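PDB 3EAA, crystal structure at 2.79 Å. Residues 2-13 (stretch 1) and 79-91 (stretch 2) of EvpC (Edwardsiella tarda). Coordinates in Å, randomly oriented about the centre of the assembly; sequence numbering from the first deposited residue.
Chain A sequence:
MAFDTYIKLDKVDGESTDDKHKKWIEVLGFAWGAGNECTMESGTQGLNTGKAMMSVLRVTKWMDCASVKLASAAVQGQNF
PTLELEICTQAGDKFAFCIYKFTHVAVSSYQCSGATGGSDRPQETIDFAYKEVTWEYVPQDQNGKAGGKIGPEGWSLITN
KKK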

# COMPACT_ATOMS: atom_id res chain seq x y z
N ALA A 2 19.65 -21.71 -10.58
CA ALA A 2 19.62 -20.64 -11.56
C ALA A 2 20.04 -19.30 -10.96
O ALA A 2 19.68 -18.98 -9.83
CB ALA A 2 18.24 -20.52 -12.20
N PHE A 3 20.82 -18.54 -11.72
CA PHE A 3 21.22 -17.20 -11.30
C PHE A 3 21.76 -17.14 -9.87
O PHE A 3 21.28 -16.35 -9.05
CB PHE A 3 20.06 -16.21 -11.47
N ASP A 4 22.75 -17.98 -9.57
CA ASP A 4 23.42 -17.97 -8.28
C ASP A 4 24.40 -16.80 -8.20
O ASP A 4 25.30 -16.69 -9.03
CB ASP A 4 24.16 -19.28 -8.08
CG ASP A 4 23.21 -20.47 -8.05
OD1 ASP A 4 22.45 -20.60 -7.07
OD2 ASP A 4 23.23 -21.28 -9.01
N THR A 5 24.22 -15.94 -7.20
CA THR A 5 25.00 -14.71 -7.10
C THR A 5 26.05 -14.72 -5.98
O THR A 5 25.74 -14.99 -4.81
CB THR A 5 24.07 -13.52 -6.86
OG1 THR A 5 22.87 -13.71 -7.61
CG2 THR A 5 24.73 -12.22 -7.28
N TYR A 6 27.30 -14.41 -6.33
CA TYR A 6 28.36 -14.30 -5.33
C TYR A 6 28.99 -12.92 -5.36
O TYR A 6 28.96 -12.24 -6.38
CB TYR A 6 29.46 -15.35 -5.57
CG TYR A 6 28.96 -16.75 -5.83
CD1 TYR A 6 28.68 -17.18 -7.12
CD2 TYR A 6 28.81 -17.66 -4.79
CE1 TYR A 6 28.24 -18.47 -7.37
CE2 TYR A 6 28.37 -18.96 -5.03
CZ TYR A 6 28.08 -19.35 -6.32
OH TYR A 6 27.65 -20.64 -6.58
N ILE A 7 29.59 -12.52 -4.25
CA ILE A 7 30.20 -11.20 -4.16
C ILE A 7 31.47 -11.19 -3.31
O ILE A 7 31.51 -11.78 -2.23
CB ILE A 7 29.19 -10.16 -3.61
CG1 ILE A 7 29.59 -8.76 -4.05
CG2 ILE A 7 29.07 -10.26 -2.09
CD1 ILE A 7 28.63 -7.70 -3.59
N LYS A 8 32.51 -10.52 -3.81
CA LYS A 8 33.82 -10.53 -3.16
C LYS A 8 34.31 -9.17 -2.66
O LYS A 8 34.20 -8.16 -3.35
CB LYS A 8 34.88 -11.11 -4.10
CG LYS A 8 36.29 -10.77 -3.69
CD LYS A 8 37.30 -11.49 -4.56
CE LYS A 8 38.68 -11.49 -3.92
NZ LYS A 8 39.55 -12.60 -4.43
N LEU A 9 34.84 -9.18 -1.44
CA LEU A 9 35.40 -8.00 -0.79
C LEU A 9 36.83 -8.27 -0.37
O LEU A 9 37.16 -9.38 0.05
CB LEU A 9 34.61 -7.67 0.47
CG LEU A 9 33.40 -6.75 0.43
CD1 LEU A 9 32.50 -7.07 1.61
CD2 LEU A 9 33.81 -5.29 0.45
N ASP A 10 37.67 -7.25 -0.48
CA ASP A 10 39.08 -7.38 -0.17
C ASP A 10 39.32 -7.62 1.32
O ASP A 10 38.99 -6.78 2.15
CB ASP A 10 39.84 -6.14 -0.64
CG ASP A 10 39.84 -6.01 -2.14
OD1 ASP A 10 40.06 -7.05 -2.81
OD2 ASP A 10 39.61 -4.89 -2.65
N LYS A 11 39.89 -8.78 1.62
CA LYS A 11 40.15 -9.21 3.00
C LYS A 11 38.87 -9.27 3.84
O LYS A 11 38.80 -8.69 4.91
CB LYS A 11 41.21 -8.31 3.68
CG LYS A 11 42.67 -8.71 3.38
CD LYS A 11 43.70 -7.86 4.16
CE LYS A 11 43.85 -6.46 3.58
NZ LYS A 11 44.65 -5.54 4.44
N VAL A 12 37.87 -9.98 3.33
CA VAL A 12 36.57 -10.12 3.99
C VAL A 12 35.93 -11.46 3.65
O VAL A 12 35.00 -11.54 2.84
CB VAL A 12 35.59 -8.98 3.63
CG1 VAL A 12 34.26 -9.17 4.34
CG2 VAL A 12 36.17 -7.62 3.98
N ASP A 13 36.42 -12.53 4.27
CA ASP A 13 35.96 -13.87 3.94
C ASP A 13 34.48 -14.09 4.22
O ASP A 13 34.03 -13.99 5.35
CB ASP A 13 36.76 -14.93 4.71
CG ASP A 13 38.25 -14.81 4.48
OD1 ASP A 13 38.65 -14.61 3.31
OD2 ASP A 13 39.02 -14.90 5.45
N ASN A 79 36.88 1.87 3.98
CA ASN A 79 37.13 1.88 2.54
C ASN A 79 37.70 0.59 1.99
O ASN A 79 38.75 0.11 2.45
CB ASN A 79 38.07 3.03 2.16
CG ASN A 79 37.42 4.38 2.28
OD1 ASN A 79 36.50 4.56 3.08
ND2 ASN A 79 37.89 5.35 1.49
N PHE A 80 37.02 0.03 0.99
CA PHE A 80 37.53 -1.12 0.26
C PHE A 80 37.94 -0.72 -1.16
O PHE A 80 37.38 0.19 -1.75
CB PHE A 80 36.50 -2.24 0.20
CG PHE A 80 36.00 -2.66 1.54
CD1 PHE A 80 35.06 -1.90 2.20
CD2 PHE A 80 36.47 -3.81 2.14
CE1 PHE A 80 34.59 -2.29 3.43
CE2 PHE A 80 36.00 -4.20 3.37
CZ PHE A 80 35.07 -3.44 4.01
N PRO A 81 38.95 -1.40 -1.69
CA PRO A 81 39.44 -1.03 -3.02
C PRO A 81 38.50 -1.55 -4.08
O PRO A 81 38.33 -0.93 -5.13
CB PRO A 81 40.76 -1.80 -3.13
CG PRO A 81 41.06 -2.30 -1.73
CD PRO A 81 39.74 -2.48 -1.09
N THR A 82 37.89 -2.69 -3.80
CA THR A 82 37.27 -3.45 -4.86
C THR A 82 36.18 -4.39 -4.38
O THR A 82 36.40 -5.23 -3.50
CB THR A 82 38.32 -4.28 -5.60
OG1 THR A 82 39.16 -3.39 -6.35
CG2 THR A 82 37.67 -5.29 -6.52
N LEU A 83 35.01 -4.26 -4.99
CA LEU A 83 33.93 -5.19 -4.80
C LEU A 83 33.58 -5.83 -6.14
O LEU A 83 33.31 -5.13 -7.11
CB LEU A 83 32.71 -4.47 -4.23
CG LEU A 83 31.51 -5.38 -4.04
CD1 LEU A 83 31.70 -6.20 -2.78
CD2 LEU A 83 30.23 -4.58 -3.98
N GLU A 84 33.61 -7.16 -6.19
CA GLU A 84 33.29 -7.88 -7.40
C GLU A 84 31.97 -8.61 -7.25
O GLU A 84 31.83 -9.49 -6.42
CB GLU A 84 34.37 -8.91 -7.72
CG GLU A 84 35.68 -8.33 -8.21
CD GLU A 84 36.83 -9.32 -8.08
OE1 GLU A 84 36.75 -10.43 -8.65
OE2 GLU A 84 37.82 -8.98 -7.41
N LEU A 85 31.00 -8.26 -8.08
CA LEU A 85 29.76 -9.02 -8.11
C LEU A 85 29.77 -10.02 -9.27
O LEU A 85 30.30 -9.73 -10.36
CB LEU A 85 28.54 -8.10 -8.20
CG LEU A 85 27.26 -8.78 -7.72
CD1 LEU A 85 26.31 -7.77 -7.10
CD2 LEU A 85 26.59 -9.56 -8.85
N GLU A 86 29.18 -11.19 -9.04
CA GLU A 86 29.25 -12.26 -10.02
C GLU A 86 28.03 -13.18 -9.97
O GLU A 86 27.77 -13.84 -8.97
CB GLU A 86 30.53 -13.06 -9.78
CG GLU A 86 31.08 -13.72 -11.00
CD GLU A 86 32.55 -14.10 -10.83
OE1 GLU A 86 33.35 -13.22 -10.42
OE2 GLU A 86 32.89 -15.27 -11.10
N ILE A 87 27.29 -13.21 -11.07
CA ILE A 87 26.15 -14.09 -11.19
C ILE A 87 26.52 -15.23 -12.13
O ILE A 87 26.98 -15.01 -13.24
CB ILE A 87 24.90 -13.36 -11.69
CG1 ILE A 87 24.79 -11.97 -11.06
CG2 ILE A 87 23.65 -14.15 -11.38
CD1 ILE A 87 25.55 -10.90 -11.80
N CYS A 88 26.32 -16.46 -11.66
CA CYS A 88 26.80 -17.64 -12.37
C CYS A 88 25.67 -18.60 -12.68
O CYS A 88 24.83 -18.86 -11.84
CB CYS A 88 27.86 -18.36 -11.54
SG CYS A 88 29.20 -17.31 -10.90
N THR A 89 25.70 -19.16 -13.89
CA THR A 89 24.64 -20.04 -14.37
C THR A 89 24.53 -21.33 -13.56
O THR A 89 25.52 -21.95 -13.22
CB THR A 89 24.90 -20.43 -15.82
OG1 THR A 89 26.18 -21.07 -15.91
CG2 THR A 89 24.88 -19.19 -16.70
N GLN A 90 23.30 -21.73 -13.27
CA GLN A 90 23.03 -22.98 -12.60
C GLN A 90 23.44 -24.15 -13.47
O GLN A 90 24.11 -25.07 -13.00
N ALA A 91 23.04 -24.11 -14.74
CA ALA A 91 23.41 -25.14 -15.69
C ALA A 91 24.66 -24.77 -16.47
O ALA A 91 25.47 -23.96 -16.02

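The two stretches, at least 68 residues apart in sequence wherever they touch, lie side by side as antiparallel strands of one sheet. Their axes approach to 4.6 Å with an angle of 160° between the chain directions, and together they bury 941 Å² of surface.

Three hydrogen-bonded pairs hold the backbones in register. Asp4 and Cys88 exchange bonds from Asp4 N to Cys88 O (3.2 Å) and from Cys88 N to Asp4 O (2.8 Å), the first being the more bent at 138°. At the next such pair, Tyr6 N reaches Glu86 O at 2.7 Å in an almost linear bond, and Glu86 N returns one to Tyr6 O at 2.9 Å. Lys8 N to Glu84 O (2.9 Å) and Glu84 N to Lys8 O (3.1 Å) complete the ladder. The same carbonyls also take close approaches from alpha carbons: Ile7, between two rungs, brings CA to 3.3 Å from Glu84 O; just beyond the last rung, Leu83 CA lies 3.3 Å from Lys8 O. These CA-H...O contacts are much weaker than the amide bonds but follow from the same register.

Alternation along the strands separates the side chains by character. Thr5, Ile7, Leu83, Leu85 and Ile87 share a buried face. The methyl Thr5 CG2 sits 3.6 Å from Leu85 CD2 and 3.8 Å from Ile87 CG1. Ile7, extended with both chi angles t, brings CD1 to 3.5 Å from Leu83 CD1, reaching diagonally past its direct partner Leu85. Leu83 CD1 also packs 3.7 Å from Leu9 CG.

The apolar contacts continue to Phe80, which precedes the corner at Pro81. Leu9 CD2 lies over one face of its ring, 3.7 Å from the Phe80 ring centroid and 19° off the normal, a CH-pi arrangement that sets the methyl against the pi cloud. Val12 CG2 approaches the ring edge instead, 3.5 Å from Phe80 CE2.

The opposite face of the sheet, bearing Asp4, Tyr6, Lys8, Glu84, Glu86 and Cys88, is more polar and mostly partly exposed, although Cys88 is buried. Here Cys88 SG meets the edge of the Tyr6 ring, 3.8 Å from Tyr6 CD1, giving a sulfur-aromatic contact near the ring plane. Lys8 and Glu84 lie alongside each other, with Lys8 CD 3.8 Å from Glu84 OE2; the aliphatic part of the lysine makes this approach.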